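Local coordinates for protein putative Xylose isomerase (Rhodospirillum rubrum, PDB 3QXB) that binds iron and manganese at a two-metal site in a TIM barrel and probably acts as an isomerase of the xylose isomerase-like family, at residues Y176-P181 / A242-Q247; Q246-D249 / D253-W256; W256-T259 / V263-P266; I287-E292 / A300-S305. One frame throughout, in Å; residues are numbered along the deposited sequence.

The four contacts run from the metal centre of the barrel outward. Contacts 1 and 2 each hold a metal site, and each site is modelled with both iron(III) and manganese(II). The iron position FE of contact 1 and the manganese position MN of contact 2 are 4.1 Å apart, and one water binds both. The two contacts share Q246 and Q247, and their centres lie about 12 Å apart. Contact 3 sits about 7 Å from contact 2, centre to centre, and shares W256 with it. T248 O and V263 N, 2.8 Å apart, also tie the two together. Contact 4 joins contact 2 through H255 O and L288 N, and meets contact 3 through D301. Contacts 3 and 4 both touch one 1,2-ethanediol.

Contact 1 (Y176-P181 / A242-Q247); sequences YVEPVP and AYHIQQ. With FE (Fe (III) ion), chain E.
A242 touches Y176 first. Its CB lies 4.4 Å from CE1 of the Y176 ring, a loose, oblique apolar contact. Two residues further on, H244 meets E178 at the iron(III) ion. H244 ND1 binds the metal at 2.2 Å. E178 OE2 binds it at 2.2 Å as well. OE2 lies at the edge of the imidazole, near its plane, 3.2 Å from ND1. The shared metal, not a hydrogen bond, holds this pair together. The side chains cross at about a right angle, and the carboxylate and ring planes are 77° apart. E178 spans the gap with CG anti to the backbone N (chi1 169°) and an extended chain beyond. Its other oxygen, OE1, stays 3.4 Å from the iron. H244 NE2 is hydrogen-bonded to Q53 OE1. With the metal on ND1, this bond fixes the rotation of the ring. D213, E286 and two waters complete the coordination, and manganese(II) is also modelled with these four residues. In the closed parallel barrel, strand 208-213 lies between strands 174-177 and 240-245. Its L211 packs on A242 and H244. Strand 85-90 packs on Y176 through S88 and F90, and H216 of helix 214-217 touches E178.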
# COMPACT_ATOMS: atom_id res chain seq x y z
N TYR A 176 -13.66 -15.03 -0.96
CA TYR A 176 -14.19 -13.96 -1.83
C TYR A 176 -13.16 -13.44 -2.84
O TYR A 176 -11.96 -13.40 -2.57
CB TYR A 176 -14.67 -12.74 -1.06
CG TYR A 176 -15.58 -12.97 0.10
CD1 TYR A 176 -16.94 -13.15 -0.07
CD2 TYR A 176 -15.09 -12.94 1.36
CE1 TYR A 176 -17.76 -13.31 1.01
CE2 TYR A 176 -15.89 -13.10 2.43
CZ TYR A 176 -17.21 -13.30 2.25
OH TYR A 176 -17.97 -13.45 3.35
N VAL A 177 -13.68 -13.03 -4.00
CA VAL A 177 -12.93 -12.32 -5.02
C VAL A 177 -13.56 -10.96 -5.18
O VAL A 177 -14.77 -10.86 -5.34
CB VAL A 177 -12.97 -13.05 -6.39
CG1 VAL A 177 -12.25 -12.20 -7.46
CG2 VAL A 177 -12.34 -14.41 -6.25
N GLU A 178 -12.76 -9.89 -5.17
CA GLU A 178 -13.26 -8.54 -5.36
C GLU A 178 -12.94 -8.04 -6.74
O GLU A 178 -11.76 -7.81 -7.04
CB GLU A 178 -12.63 -7.56 -4.33
CG GLU A 178 -12.89 -6.11 -4.62
CD GLU A 178 -12.42 -5.18 -3.51
OE1 GLU A 178 -11.48 -5.52 -2.76
OE2 GLU A 178 -12.97 -4.07 -3.41
N PRO A 179 -13.96 -7.85 -7.60
CA PRO A 179 -13.66 -7.27 -8.89
C PRO A 179 -13.16 -5.82 -8.79
O PRO A 179 -13.45 -5.09 -7.82
CB PRO A 179 -15.00 -7.34 -9.64
CG PRO A 179 -15.71 -8.49 -9.01
CD PRO A 179 -15.36 -8.34 -7.56
N VAL A 180 -12.40 -5.42 -9.81
CA VAL A 180 -11.69 -4.16 -9.80
C VAL A 180 -11.85 -3.37 -11.12
O VAL A 180 -12.01 -3.99 -12.19
CB VAL A 180 -10.19 -4.39 -9.59
CG1 VAL A 180 -9.95 -4.89 -8.17
CG2 VAL A 180 -9.71 -5.40 -10.62
N PRO A 181 -11.73 -2.02 -11.04
CA PRO A 181 -12.02 -1.12 -12.18
C PRO A 181 -10.82 -0.89 -13.08
O PRO A 181 -10.55 0.25 -13.47
CB PRO A 181 -12.44 0.19 -11.48
CG PRO A 181 -11.62 0.23 -10.21
CD PRO A 181 -11.51 -1.25 -9.79
N ALA A 242 -21.17 -10.24 -0.25
CA ALA A 242 -20.82 -9.08 0.59
C ALA A 242 -20.39 -7.89 -0.30
O ALA A 242 -20.10 -8.06 -1.49
CB ALA A 242 -19.71 -9.45 1.61
N TYR A 243 -20.37 -6.70 0.29
CA TYR A 243 -20.04 -5.47 -0.42
C TYR A 243 -19.03 -4.62 0.33
O TYR A 243 -18.91 -4.71 1.56
CB TYR A 243 -21.29 -4.63 -0.61
CG TYR A 243 -22.41 -5.29 -1.37
CD1 TYR A 243 -23.26 -6.16 -0.75
CD2 TYR A 243 -22.64 -5.00 -2.72
CE1 TYR A 243 -24.31 -6.76 -1.46
CE2 TYR A 243 -23.67 -5.60 -3.43
CZ TYR A 243 -24.51 -6.49 -2.79
OH TYR A 243 -25.59 -7.11 -3.43
N HIS A 244 -18.32 -3.76 -0.42
CA HIS A 244 -17.65 -2.61 0.16
C HIS A 244 -18.46 -1.40 -0.27
O HIS A 244 -18.85 -1.28 -1.45
CB HIS A 244 -16.23 -2.44 -0.33
CG HIS A 244 -15.28 -3.44 0.21
ND1 HIS A 244 -14.07 -3.73 -0.39
CD2 HIS A 244 -15.36 -4.23 1.31
CE1 HIS A 244 -13.47 -4.68 0.30
NE2 HIS A 244 -14.23 -5.01 1.33
N ILE A 245 -18.71 -0.52 0.68
CA ILE A 245 -19.38 0.73 0.38
C ILE A 245 -18.39 1.88 0.63
O ILE A 245 -17.58 1.82 1.54
CB ILE A 245 -20.71 0.89 1.17
CG1 ILE A 245 -20.50 0.91 2.68
CG2 ILE A 245 -21.77 -0.20 0.75
CD1 ILE A 245 -21.79 1.28 3.47
N GLN A 246 -18.49 2.92 -0.19
CA GLN A 246 -17.68 4.13 -0.09
C GLN A 246 -18.41 5.23 -0.85
O GLN A 246 -19.34 4.96 -1.61
CB GLN A 246 -16.32 3.93 -0.76
CG GLN A 246 -16.43 3.12 -2.07
CD GLN A 246 -15.32 3.45 -3.05
OE1 GLN A 246 -15.10 4.64 -3.37
NE2 GLN A 246 -14.65 2.43 -3.57
N GLN A 247 -17.99 6.47 -0.61
CA GLN A 247 -18.51 7.60 -1.35
C GLN A 247 -17.53 7.86 -2.47
O GLN A 247 -16.31 7.64 -2.34
CB GLN A 247 -18.72 8.81 -0.42
CG GLN A 247 -19.39 10.02 -1.00
CD GLN A 247 -20.76 9.78 -1.61
OE1 GLN A 247 -20.87 9.16 -2.66
NE2 GLN A 247 -21.81 10.34 -1.00
FE FE E . -12.82 -2.56 -1.85
O HOH W 1 -10.96 -1.49 -2.73
O HOH W 2 -11.08 -3.77 -1.02

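Contact 2 (Q246-D249 / D253-W256); sequences QQTD and DRHW. With MN (manganese (II) ion), chain G.
Q247 and W256 form a single antiparallel bridge, a hydrogen-bonded pair. Q247 N donates to W256 O at 2.9 Å, and W256 N to Q247 O. The Q246 amide, brought in by a chi1 of 40° and an extended chain beyond CG, adds two side-chain bonds. H255 N reaches Q246 OE1 at 2.8 Å, from above the carbonyl plane. Q246 NE2 points nearly straight at D253 OD1, 2.8 Å away and in the amide plane. The amide stacks on the H255 ring, planes 24° apart, with NE2 over one face, offset toward the rim. The charged pair is D249 and R254, gripped side-on. R254 NE meets D249 OD1 at 3.1 Å, and NH2 meets OD2 at 2.9 Å. Their planes are 50° apart, and NE comes from above the carboxylate. R254 CB lies over the centre of the W256 ring, whose CZ2 lies over the rim of one guanidinium face. A leucine in place of R254 would probably leave D249 without its charge partner and W256 CZ2 without the flat group it lies over. D253 OD2 binds manganese(II) at 2.0 Å, and H255 NE2 binds it at 2.1 Å. H216 completes the protein ligands; iron(III) is also modelled here. H255 ND1 is hydrogen-bonded to E286 O. Q246 NE2 also bonds D213, a ligand of the neighbouring site, consistent with a second-shell role in holding D213 and D253.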
# COMPACT_ATOMS: atom_id res chain seq x y z
N GLN A 246 -18.49 2.92 -0.19
CA GLN A 246 -17.68 4.13 -0.09
C GLN A 246 -18.41 5.23 -0.85
O GLN A 246 -19.34 4.96 -1.61
CB GLN A 246 -16.32 3.93 -0.76
CG GLN A 246 -16.43 3.12 -2.07
CD GLN A 246 -15.32 3.45 -3.05
OE1 GLN A 246 -15.10 4.64 -3.37
NE2 GLN A 246 -14.65 2.43 -3.57
N GLN A 247 -17.99 6.47 -0.61
CA GLN A 247 -18.51 7.60 -1.35
C GLN A 247 -17.53 7.86 -2.47
O GLN A 247 -16.31 7.64 -2.34
CB GLN A 247 -18.72 8.81 -0.42
CG GLN A 247 -19.39 10.02 -1.00
CD GLN A 247 -20.76 9.78 -1.61
OE1 GLN A 247 -20.87 9.16 -2.66
NE2 GLN A 247 -21.81 10.34 -1.00
N THR A 248 -18.08 8.25 -3.61
CA THR A 248 -17.27 8.45 -4.79
C THR A 248 -17.99 9.39 -5.75
O THR A 248 -19.20 9.54 -5.67
CB THR A 248 -17.00 7.09 -5.48
OG1 THR A 248 -16.24 7.30 -6.66
CG2 THR A 248 -18.34 6.39 -5.83
N ASP A 249 -17.24 10.02 -6.65
CA ASP A 249 -17.83 10.77 -7.76
C ASP A 249 -17.88 9.92 -9.01
O ASP A 249 -18.35 10.36 -10.05
CB ASP A 249 -17.07 12.09 -8.03
CG ASP A 249 -15.63 11.85 -8.41
OD1 ASP A 249 -15.20 10.68 -8.43
OD2 ASP A 249 -14.93 12.83 -8.67
N ASP A 253 -11.37 5.79 -8.09
CA ASP A 253 -11.77 4.92 -7.00
C ASP A 253 -11.55 5.66 -5.69
O ASP A 253 -10.48 5.54 -5.09
CB ASP A 253 -10.98 3.60 -7.02
CG ASP A 253 -11.51 2.59 -6.02
OD1 ASP A 253 -12.70 2.73 -5.61
OD2 ASP A 253 -10.77 1.63 -5.65
N ARG A 254 -12.54 6.45 -5.26
CA ARG A 254 -12.27 7.50 -4.25
C ARG A 254 -12.07 6.98 -2.82
O ARG A 254 -11.19 7.47 -2.10
CB ARG A 254 -13.37 8.57 -4.25
CG ARG A 254 -13.51 9.29 -5.58
CD ARG A 254 -12.20 9.95 -6.02
NE ARG A 254 -12.48 10.94 -7.04
CZ ARG A 254 -11.64 11.90 -7.44
NH1 ARG A 254 -10.42 12.00 -6.93
NH2 ARG A 254 -12.05 12.75 -8.37
N HIS A 255 -12.92 6.04 -2.43
CA HIS A 255 -13.02 5.57 -1.06
C HIS A 255 -13.21 6.74 -0.10
O HIS A 255 -12.60 6.77 0.96
CB HIS A 255 -11.80 4.73 -0.65
CG HIS A 255 -11.68 3.44 -1.40
ND1 HIS A 255 -12.39 2.31 -1.04
CD2 HIS A 255 -10.98 3.12 -2.51
CE1 HIS A 255 -12.13 1.35 -1.91
NE2 HIS A 255 -11.26 1.81 -2.80
N TRP A 256 -14.04 7.71 -0.51
CA TRP A 256 -14.39 8.81 0.34
C TRP A 256 -15.33 8.32 1.41
O TRP A 256 -16.00 7.30 1.27
CB TRP A 256 -15.04 9.98 -0.41
CG TRP A 256 -14.13 10.73 -1.33
CD1 TRP A 256 -12.77 10.89 -1.21
CD2 TRP A 256 -14.50 11.43 -2.52
NE1 TRP A 256 -12.28 11.61 -2.27
CE2 TRP A 256 -13.33 11.96 -3.08
CE3 TRP A 256 -15.72 11.63 -3.17
CZ2 TRP A 256 -13.34 12.71 -4.27
CZ3 TRP A 256 -15.73 12.40 -4.34
CH2 TRP A 256 -14.55 12.93 -4.87
MN MN G . -10.99 0.26 -4.24
O HOH W 1 -10.96 -1.49 -2.73
O HOH W 3 -8.62 0.44 -3.73

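Contact 3 (W256-T259 / V263-P266); sequences WSFT and VVTP. With EDO (1,2-ethanediol), chain K.
F258 carries the packed side of this contact. Its ring points one edge at the segment 263-266. CE1 comes within 3.3 Å of V264 O, which lies in the plane of the ring, so that an edge C-H faces the carbonyl oxygen. The same CE1 is 4.1 Å from V264 CG1. That methyl is anti to the backbone N of V264 (chi1 180°), where it can meet the ring edge. CD1 of F258 lies 4.2 Å from P266 CD, an apolar contact made at a slant. L269 of helix 266-275 and L309 of helix 295-310 also pack on F258, which is buried between the two helices and the loop. The looser side belongs to S257 and T259, which do not meet the segment 263-266. F258 and V264 are buried, but T259 and P266 are partly exposed, so the contact opens toward solvent there. T259 N gives S257 OG only a weak bond of 3.3 Å. The polar ends are held from helix 295-310 instead, where D301 bonds S257 OG and T259 OG1. A 1,2-ethanediol, probably from the crystallisation liquor, sits next to W256 and S257. Its modelled distance to S257 N is too short to be trusted. The contact closes the long loop after strand 240-245 onto an N-capped helix start: T265 is the N-cap of helix 266-275, its OG1 caps R268 N, and P266 opens the first turn.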
# COMPACT_ATOMS: atom_id res chain seq x y z
N TRP A 256 -14.04 7.71 -0.51
CA TRP A 256 -14.39 8.81 0.34
C TRP A 256 -15.33 8.32 1.41
O TRP A 256 -16.00 7.30 1.27
CB TRP A 256 -15.04 9.98 -0.41
CG TRP A 256 -14.13 10.73 -1.33
CD1 TRP A 256 -12.77 10.89 -1.21
CD2 TRP A 256 -14.50 11.43 -2.52
NE1 TRP A 256 -12.28 11.61 -2.27
CE2 TRP A 256 -13.33 11.96 -3.08
CE3 TRP A 256 -15.72 11.63 -3.17
CZ2 TRP A 256 -13.34 12.71 -4.27
CZ3 TRP A 256 -15.73 12.40 -4.34
CH2 TRP A 256 -14.55 12.93 -4.87
N SER A 257 -15.36 9.07 2.51
CA SER A 257 -16.34 8.80 3.55
C SER A 257 -17.68 9.48 3.23
O SER A 257 -17.78 10.28 2.30
CB SER A 257 -15.78 9.27 4.87
OG SER A 257 -16.19 10.59 5.10
N PHE A 258 -18.71 9.16 4.01
CA PHE A 258 -20.04 9.66 3.77
C PHE A 258 -20.33 11.05 4.35
O PHE A 258 -21.47 11.53 4.31
CB PHE A 258 -21.07 8.60 4.16
CG PHE A 258 -20.97 7.35 3.32
CD1 PHE A 258 -21.63 7.26 2.11
CD2 PHE A 258 -20.13 6.30 3.71
CE1 PHE A 258 -21.51 6.14 1.34
CE2 PHE A 258 -20.01 5.20 2.95
CZ PHE A 258 -20.68 5.10 1.76
N THR A 259 -19.30 11.73 4.83
CA THR A 259 -19.40 13.19 5.00
C THR A 259 -19.08 13.96 3.69
O THR A 259 -19.26 15.18 3.62
CB THR A 259 -18.48 13.69 6.11
OG1 THR A 259 -17.11 13.54 5.68
CG2 THR A 259 -18.71 12.91 7.44
N VAL A 263 -21.93 10.35 -5.53
CA VAL A 263 -23.10 9.71 -6.16
C VAL A 263 -23.63 8.54 -5.35
O VAL A 263 -24.70 8.04 -5.63
CB VAL A 263 -22.79 9.22 -7.60
CG1 VAL A 263 -22.50 10.41 -8.51
CG2 VAL A 263 -21.62 8.22 -7.61
N VAL A 264 -22.86 8.11 -4.34
CA VAL A 264 -23.25 6.99 -3.50
C VAL A 264 -23.74 7.55 -2.17
O VAL A 264 -23.02 7.58 -1.17
CB VAL A 264 -22.10 5.98 -3.30
CG1 VAL A 264 -22.55 4.81 -2.40
CG2 VAL A 264 -21.65 5.48 -4.65
N THR A 265 -24.97 8.01 -2.19
CA THR A 265 -25.61 8.57 -1.02
C THR A 265 -26.10 7.44 -0.12
O THR A 265 -26.40 6.36 -0.59
CB THR A 265 -26.82 9.47 -1.44
OG1 THR A 265 -27.88 8.66 -1.94
CG2 THR A 265 -26.41 10.48 -2.53
N PRO A 266 -26.13 7.67 1.20
CA PRO A 266 -26.70 6.69 2.12
C PRO A 266 -28.06 6.16 1.72
O PRO A 266 -28.30 4.96 1.82
CB PRO A 266 -26.81 7.45 3.43
CG PRO A 266 -25.66 8.42 3.36
CD PRO A 266 -25.53 8.81 1.91
C1 EDO K . -11.42 10.77 3.36
O1 EDO K . -10.25 11.04 2.63
C2 EDO K . -12.50 11.36 2.48
O2 EDO K . -13.71 10.82 2.93

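Contact 4 (I287-E292 / A300-S305); sequences ILYPFE and ADMIAS. With EDO (1,2-ethanediol), chain K.
The Y289 ring meets the helix segment 300-305 with its edge. D301 OD2 comes on the CE2 flank of the hydroxyl and M302 SE on the CE1 flank, both in the ring plane. The D301 carboxylate stands almost perpendicular to the ring, planes 83° apart. Y289 OH donates a short bond of 2.5 Å to D301 OD2. D301 OD2 accepts it on its anti lone pair, away from OD1, and also takes the serine bond of contact 3. Beside the hydroxyl, M302, a selenomethionine, makes a Met-aromatic contact. Its SE is 5.0 Å from the Y289 ring centroid and 3.7 Å from Y289 CE1. Bends at chi2 and chi3 fold the chain back, and SE also reaches I287 CB at 3.9 Å. A phenylalanine in place of Y289 would probably leave D301 OD2 without this donor and the ring edge less firmly fixed to the helix. 1,2-Ethanediol C1, probably from the crystallisation liquor, lies 3.6 Å from Y289 CD2. Further along, E292 bonds D253 N of the second subunit. The loop follows strand 283-285 and the metal ligand E286. The contact folds it onto helix 295-310, closing the last beta-alpha unit of the TIM barrel.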
# COMPACT_ATOMS: atom_id res chain seq x y z
N ILE A 287 -13.29 2.95 3.84
CA ILE A 287 -12.99 4.37 3.73
C ILE A 287 -11.49 4.50 3.93
O ILE A 287 -10.92 3.96 4.89
CB ILE A 287 -13.76 5.25 4.78
CG1 ILE A 287 -15.26 4.88 4.86
CG2 ILE A 287 -13.53 6.76 4.47
CD1 ILE A 287 -16.02 5.00 3.57
N LEU A 288 -10.85 5.19 2.99
CA LEU A 288 -9.41 5.36 3.02
C LEU A 288 -9.06 6.83 3.32
O LEU A 288 -9.68 7.78 2.80
CB LEU A 288 -8.80 4.87 1.71
CG LEU A 288 -8.88 3.34 1.46
CD1 LEU A 288 -8.35 3.06 0.05
CD2 LEU A 288 -8.12 2.50 2.52
N TYR A 289 -8.12 7.01 4.23
CA TYR A 289 -7.71 8.32 4.65
C TYR A 289 -6.24 8.46 4.35
O TYR A 289 -5.46 7.50 4.51
CB TYR A 289 -7.96 8.49 6.14
CG TYR A 289 -9.40 8.62 6.52
CD1 TYR A 289 -10.15 7.50 6.91
CD2 TYR A 289 -10.02 9.86 6.53
CE1 TYR A 289 -11.49 7.61 7.25
CE2 TYR A 289 -11.36 9.98 6.87
CZ TYR A 289 -12.09 8.83 7.24
OH TYR A 289 -13.40 8.90 7.63
N PRO A 290 -5.84 9.65 3.89
CA PRO A 290 -4.40 9.88 3.72
C PRO A 290 -3.63 9.54 5.02
O PRO A 290 -4.14 9.79 6.08
CB PRO A 290 -4.32 11.39 3.45
CG PRO A 290 -5.73 11.82 3.07
CD PRO A 290 -6.62 10.91 3.85
N PHE A 291 -2.43 8.94 4.92
CA PHE A 291 -1.61 8.68 6.11
C PHE A 291 -1.39 9.95 6.96
O PHE A 291 -1.43 9.92 8.18
CB PHE A 291 -0.22 8.16 5.67
CG PHE A 291 -0.25 6.77 5.02
CD1 PHE A 291 -0.62 5.64 5.75
CD2 PHE A 291 0.14 6.59 3.69
CE1 PHE A 291 -0.65 4.39 5.18
CE2 PHE A 291 0.14 5.32 3.10
CZ PHE A 291 -0.27 4.22 3.84
N GLU A 292 -1.19 11.07 6.27
CA GLU A 292 -0.81 12.33 6.90
C GLU A 292 -2.01 13.06 7.58
O GLU A 292 -1.82 14.06 8.27
CB GLU A 292 -0.09 13.23 5.91
CG GLU A 292 -0.90 13.67 4.71
CD GLU A 292 -0.81 12.69 3.53
OE1 GLU A 292 -0.59 11.45 3.72
OE2 GLU A 292 -0.98 13.18 2.40
N ALA A 300 -13.09 11.55 14.02
CA ALA A 300 -14.29 12.40 13.95
C ALA A 300 -15.06 12.18 12.67
O ALA A 300 -16.27 12.15 12.67
CB ALA A 300 -13.94 13.93 14.13
N ASP A 301 -14.35 12.08 11.57
CA ASP A 301 -15.00 11.92 10.26
C ASP A 301 -15.67 10.58 10.10
O ASP A 301 -16.81 10.51 9.56
CB ASP A 301 -13.97 12.11 9.16
CG ASP A 301 -14.60 12.13 7.81
OD1 ASP A 301 -15.16 13.18 7.45
OD2 ASP A 301 -14.56 11.09 7.13
N MSE A 302 -15.00 9.51 10.56
CA MSE A 302 -15.57 8.17 10.55
C MSE A 302 -16.87 8.07 11.34
O MSE A 302 -17.81 7.44 10.89
CB MSE A 302 -14.61 7.14 11.13
CG MSE A 302 -13.64 6.58 10.14
SE MSE A 302 -14.33 5.64 8.64
CE MSE A 302 -15.39 4.29 9.53
N ILE A 303 -16.91 8.68 12.53
CA ILE A 303 -18.13 8.73 13.36
C ILE A 303 -19.24 9.46 12.63
O ILE A 303 -20.39 8.97 12.59
CB ILE A 303 -17.86 9.43 14.71
CG1 ILE A 303 -16.89 8.63 15.56
CG2 ILE A 303 -19.15 9.65 15.53
CD1 ILE A 303 -16.33 9.41 16.72
N ALA A 304 -18.93 10.62 12.03
CA ALA A 304 -19.96 11.38 11.32
C ALA A 304 -20.40 10.58 10.10
O ALA A 304 -21.55 10.59 9.73
CB ALA A 304 -19.47 12.78 10.94
N SER A 305 -19.46 9.85 9.49
CA SER A 305 -19.79 9.03 8.32
C SER A 305 -20.74 7.86 8.65
O SER A 305 -21.78 7.65 7.96
CB SER A 305 -18.49 8.56 7.65
OG SER A 305 -18.76 7.69 6.58
C1 EDO K . -11.42 10.77 3.36
O1 EDO K . -10.25 11.04 2.63
C2 EDO K . -12.50 11.36 2.48
O2 EDO K . -13.71 10.82 2.93